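Long-range contact in circadian clock oscillator protein KaiA (Nostoc sp., PDB 1R5Q), which probably stimulates autophosphorylation of KaiC within the cyanobacterial KaiABC circadian oscillator, acting as a homodimer: residues A[24-29]-A[79-84]. Numbering follows the deposited sequence.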
ATOM      1  N   SER A  24       0.458  -3.341  10.715  1.00 37.81           N
ATOM      2  CA  SER A  24       1.678  -3.520  11.483  1.00 38.80           C
ATOM      3  C   SER A  24       2.519  -2.251  11.454  1.00 37.57           C
ATOM      4  O   SER A  24       3.597  -2.208  12.045  1.00 38.25           O
ATOM      5  CB  SER A  24       2.491  -4.675  10.920  1.00 40.42           C
ATOM      6  OG  SER A  24       3.167  -4.260   9.760  1.00 45.31           O
ATOM      7  N   TYR A  25       2.016  -1.206  10.795  1.00 35.06           N
ATOM      8  CA  TYR A  25       2.786   0.025  10.650  1.00 34.66           C
ATOM      9  C   TYR A  25       3.222   0.731  11.929  1.00 35.63           C
ATOM     10  O   TYR A  25       4.312   1.314  11.995  1.00 33.73           O
ATOM     11  CB  TYR A  25       2.037   1.046   9.798  1.00 32.38           C
ATOM     12  CG  TYR A  25       2.964   2.151   9.326  1.00 32.84           C
ATOM     13  CD1 TYR A  25       3.854   1.932   8.263  1.00 31.50           C
ATOM     14  CD2 TYR A  25       2.992   3.399   9.963  1.00 31.70           C
ATOM     15  CE1 TYR A  25       4.743   2.913   7.854  1.00 28.48           C
ATOM     16  CE2 TYR A  25       3.889   4.398   9.544  1.00 31.18           C
ATOM     17  CZ  TYR A  25       4.758   4.136   8.496  1.00 29.92           C
ATOM     18  OH  TYR A  25       5.677   5.078   8.120  1.00 31.10           O
ATOM     19  N   PHE A  26       2.356   0.720  12.932  1.00 36.61           N
ATOM     20  CA  PHE A  26       2.696   1.383  14.172  1.00 38.73           C
ATOM     21  C   PHE A  26       3.185   0.412  15.245  1.00 42.69           C
ATOM     22  O   PHE A  26       3.131   0.711  16.439  1.00 43.54           O
ATOM     23  CB  PHE A  26       1.504   2.220  14.633  1.00 36.29           C
ATOM     24  CG  PHE A  26       1.225   3.402  13.731  1.00 34.46           C
ATOM     25  CD1 PHE A  26       2.156   4.435  13.619  1.00 31.93           C
ATOM     26  CD2 PHE A  26       0.031   3.490  13.006  1.00 32.33           C
ATOM     27  CE1 PHE A  26       1.898   5.545  12.804  1.00 32.72           C
ATOM     28  CE2 PHE A  26      -0.239   4.595  12.186  1.00 32.54           C
ATOM     29  CZ  PHE A  26       0.697   5.630  12.086  1.00 31.26           C
ATOM     30  N   THR A  27       3.672  -0.745  14.793  1.00 45.58           N
ATOM     31  CA  THR A  27       4.243  -1.782  15.656  1.00 50.25           C
ATOM     32  C   THR A  27       5.743  -1.802  15.329  1.00 53.79           C
ATOM     33  O   THR A  27       6.266  -0.890  14.693  1.00 54.74           O
ATOM     34  CB  THR A  27       3.687  -3.198  15.338  1.00 50.09           C
ATOM     35  OG1 THR A  27       2.257  -3.193  15.411  1.00 49.81           O
ATOM     36  CG2 THR A  27       4.213  -4.225  16.352  1.00 51.00           C
ATOM     37  N   THR A  28       6.435  -2.847  15.761  1.00 58.41           N
ATOM     38  CA  THR A  28       7.857  -2.986  15.481  1.00 61.76           C
ATOM     39  C   THR A  28       8.018  -4.298  14.708  1.00 63.75           C
ATOM     40  O   THR A  28       7.625  -5.357  15.201  1.00 64.49           O
ATOM     41  CB  THR A  28       8.662  -3.007  16.792  1.00 62.51           C
ATOM     42  OG1 THR A  28       8.121  -4.008  17.668  1.00 63.93           O
ATOM     43  CG2 THR A  28       8.589  -1.637  17.481  1.00 62.30           C
ATOM     44  N   ASP A  29       8.566  -4.211  13.492  1.00 65.11           N
ATOM     45  CA  ASP A  29       8.761  -5.370  12.611  1.00 66.74           C
ATOM     46  C   ASP A  29       8.239  -6.671  13.204  1.00 67.55           C
ATOM     47  O   ASP A  29       7.152  -7.111  12.774  1.00 68.94           O
ATOM     48  CB  ASP A  29      10.243  -5.565  12.264  1.00 67.09           C
ATOM     49  CG  ASP A  29      10.441  -6.478  11.049  1.00 67.54           C
ATOM     50  OD1 ASP A  29       9.661  -7.445  10.874  1.00 66.34           O
ATOM     51  OD2 ASP A  29      11.382  -6.226  10.268  1.00 67.65           O
ATOM     52  N   MET A  79      -6.844   9.144  10.193  1.00 38.61           N
ATOM     53  CA  MET A  79      -5.910  10.041   9.525  1.00 39.55           C
ATOM     54  C   MET A  79      -4.441   9.767   9.814  1.00 38.76           C
ATOM     55  O   MET A  79      -3.567  10.165   9.031  1.00 37.35           O
ATOM     56  CB  MET A  79      -6.256  11.496   9.845  1.00 41.58           C
ATOM     57  CG  MET A  79      -7.657  11.877   9.396  1.00 46.96           C
ATOM     58  SD  MET A  79      -8.049  13.637   9.487  1.00 54.13           S
ATOM     59  CE  MET A  79      -8.317  13.844  11.249  1.00 52.35           C
ATOM     60  N   ASP A  80      -4.151   9.076  10.915  1.00 37.79           N
ATOM     61  CA  ASP A  80      -2.758   8.762  11.227  1.00 37.11           C
ATOM     62  C   ASP A  80      -2.173   7.818  10.172  1.00 34.72           C
ATOM     63  O   ASP A  80      -0.971   7.792   9.965  1.00 33.65           O
ATOM     64  CB  ASP A  80      -2.612   8.132  12.625  1.00 39.20           C
ATOM     65  CG  ASP A  80      -2.802   9.142  13.752  1.00 41.72           C
ATOM     66  OD1 ASP A  80      -2.463  10.336  13.557  1.00 40.66           O
ATOM     67  OD2 ASP A  80      -3.282   8.730  14.840  1.00 42.41           O
ATOM     68  N   TYR A  81      -3.018   7.032   9.512  1.00 34.20           N
ATOM     69  CA  TYR A  81      -2.516   6.133   8.478  1.00 32.30           C
ATOM     70  C   TYR A  81      -2.010   6.913   7.245  1.00 32.33           C
ATOM     71  O   TYR A  81      -1.459   6.317   6.325  1.00 32.71           O
ATOM     72  CB  TYR A  81      -3.586   5.089   8.092  1.00 33.17           C
ATOM     73  CG  TYR A  81      -3.683   3.948   9.095  1.00 32.78           C
ATOM     74  CD1 TYR A  81      -4.902   3.627   9.725  1.00 33.42           C
ATOM     75  CD2 TYR A  81      -2.547   3.217   9.448  1.00 33.28           C
ATOM     76  CE1 TYR A  81      -4.972   2.598  10.688  1.00 33.64           C
ATOM     77  CE2 TYR A  81      -2.602   2.193  10.406  1.00 33.20           C
ATOM     78  CZ  TYR A  81      -3.813   1.888  11.019  1.00 34.73           C
ATOM     79  OH  TYR A  81      -3.849   0.852  11.939  1.00 35.17           O
ATOM     80  N   ARG A  82      -2.182   8.237   7.225  1.00 31.19           N
ATOM     81  CA  ARG A  82      -1.651   9.028   6.115  1.00 31.20           C
ATOM     82  C   ARG A  82      -0.119   8.977   6.168  1.00 31.32           C
ATOM     83  O   ARG A  82       0.563   9.201   5.158  1.00 29.96           O
ATOM     84  CB  ARG A  82      -2.130  10.470   6.192  1.00 30.36           C
ATOM     85  CG  ARG A  82      -3.618  10.599   5.921  1.00 33.46           C
ATOM     86  CD  ARG A  82      -4.062  12.031   6.019  1.00 34.74           C
ATOM     87  NE  ARG A  82      -5.511  12.166   5.906  1.00 39.05           N
ATOM     88  CZ  ARG A  82      -6.171  13.283   6.196  1.00 41.16           C
ATOM     89  NH1 ARG A  82      -5.511  14.355   6.620  1.00 39.98           N
ATOM     90  NH2 ARG A  82      -7.490  13.331   6.049  1.00 43.28           N
ATOM     91  N   LEU A  83       0.418   8.669   7.350  1.00 29.27           N
ATOM     92  CA  LEU A  83       1.867   8.550   7.524  1.00 30.16           C
ATOM     93  C   LEU A  83       2.352   7.349   6.704  1.00 28.97           C
ATOM     94  O   LEU A  83       3.406   7.384   6.053  1.00 27.18           O
ATOM     95  CB  LEU A  83       2.214   8.328   9.005  1.00 31.93           C
ATOM     96  CG  LEU A  83       1.976   9.551   9.904  1.00 33.20           C
ATOM     97  CD1 LEU A  83       2.177   9.188  11.382  1.00 34.09           C
ATOM     98  CD2 LEU A  83       2.941  10.652   9.498  1.00 32.62           C
ATOM     99  N   THR A  84       1.575   6.278   6.784  1.00 27.77           N
ATOM    100  CA  THR A  84       1.853   5.060   6.053  1.00 28.05           C
ATOM    101  C   THR A  84       1.861   5.350   4.546  1.00 27.44           C
ATOM    102  O   THR A  84       2.758   4.914   3.823  1.00 28.08           O
ATOM    103  CB  THR A  84       0.767   4.000   6.303  1.00 30.13           C
ATOM    104  OG1 THR A  84       0.665   3.735   7.719  1.00 31.23           O
ATOM    105  CG2 THR A  84       1.125   2.714   5.541  1.00 29.37           C
TER
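Phe26 and Tyr25 lean from a type I beta turn against residues 80-84, which lead into helix 82-100. Phe26 pushes its ring tip among three residues. Asp80 O and Leu83 CD1 lie at the ring edge, near its plane; Phe26 CZ is 3.5 Å from Asp80 O. On the Tyr81 side, Phe26 CE2 comes within 3.8 Å of Tyr81 CE2, and the two rings meet obliquely, their planes at 39°. With CG anti to the backbone N (chi1 -164°), the Tyr25 ring is carried across Thr84, whose CA makes a CH-pi contact with one face, 4.0 Å from the ring centroid. Thr84 OG1 sits over the same face, 3.2 Å from Tyr25 CG. This buried hydroxyl has no hydrogen-bond partner in the model. No hydrogen bond joins the two segments. Beyond them, Tyr25 OH bonds to Asp87, one turn further along the helix, which fixes the far end of the ring. Thr84 also packs on Tyr18, Ile21 and Leu22 of helix 8-24. The contact thus packs the turn between helices 8-24 and 33-45 on the segment leading into helix 82-100, at the surface of the KaiA C-terminal domain, a four-helix bundle.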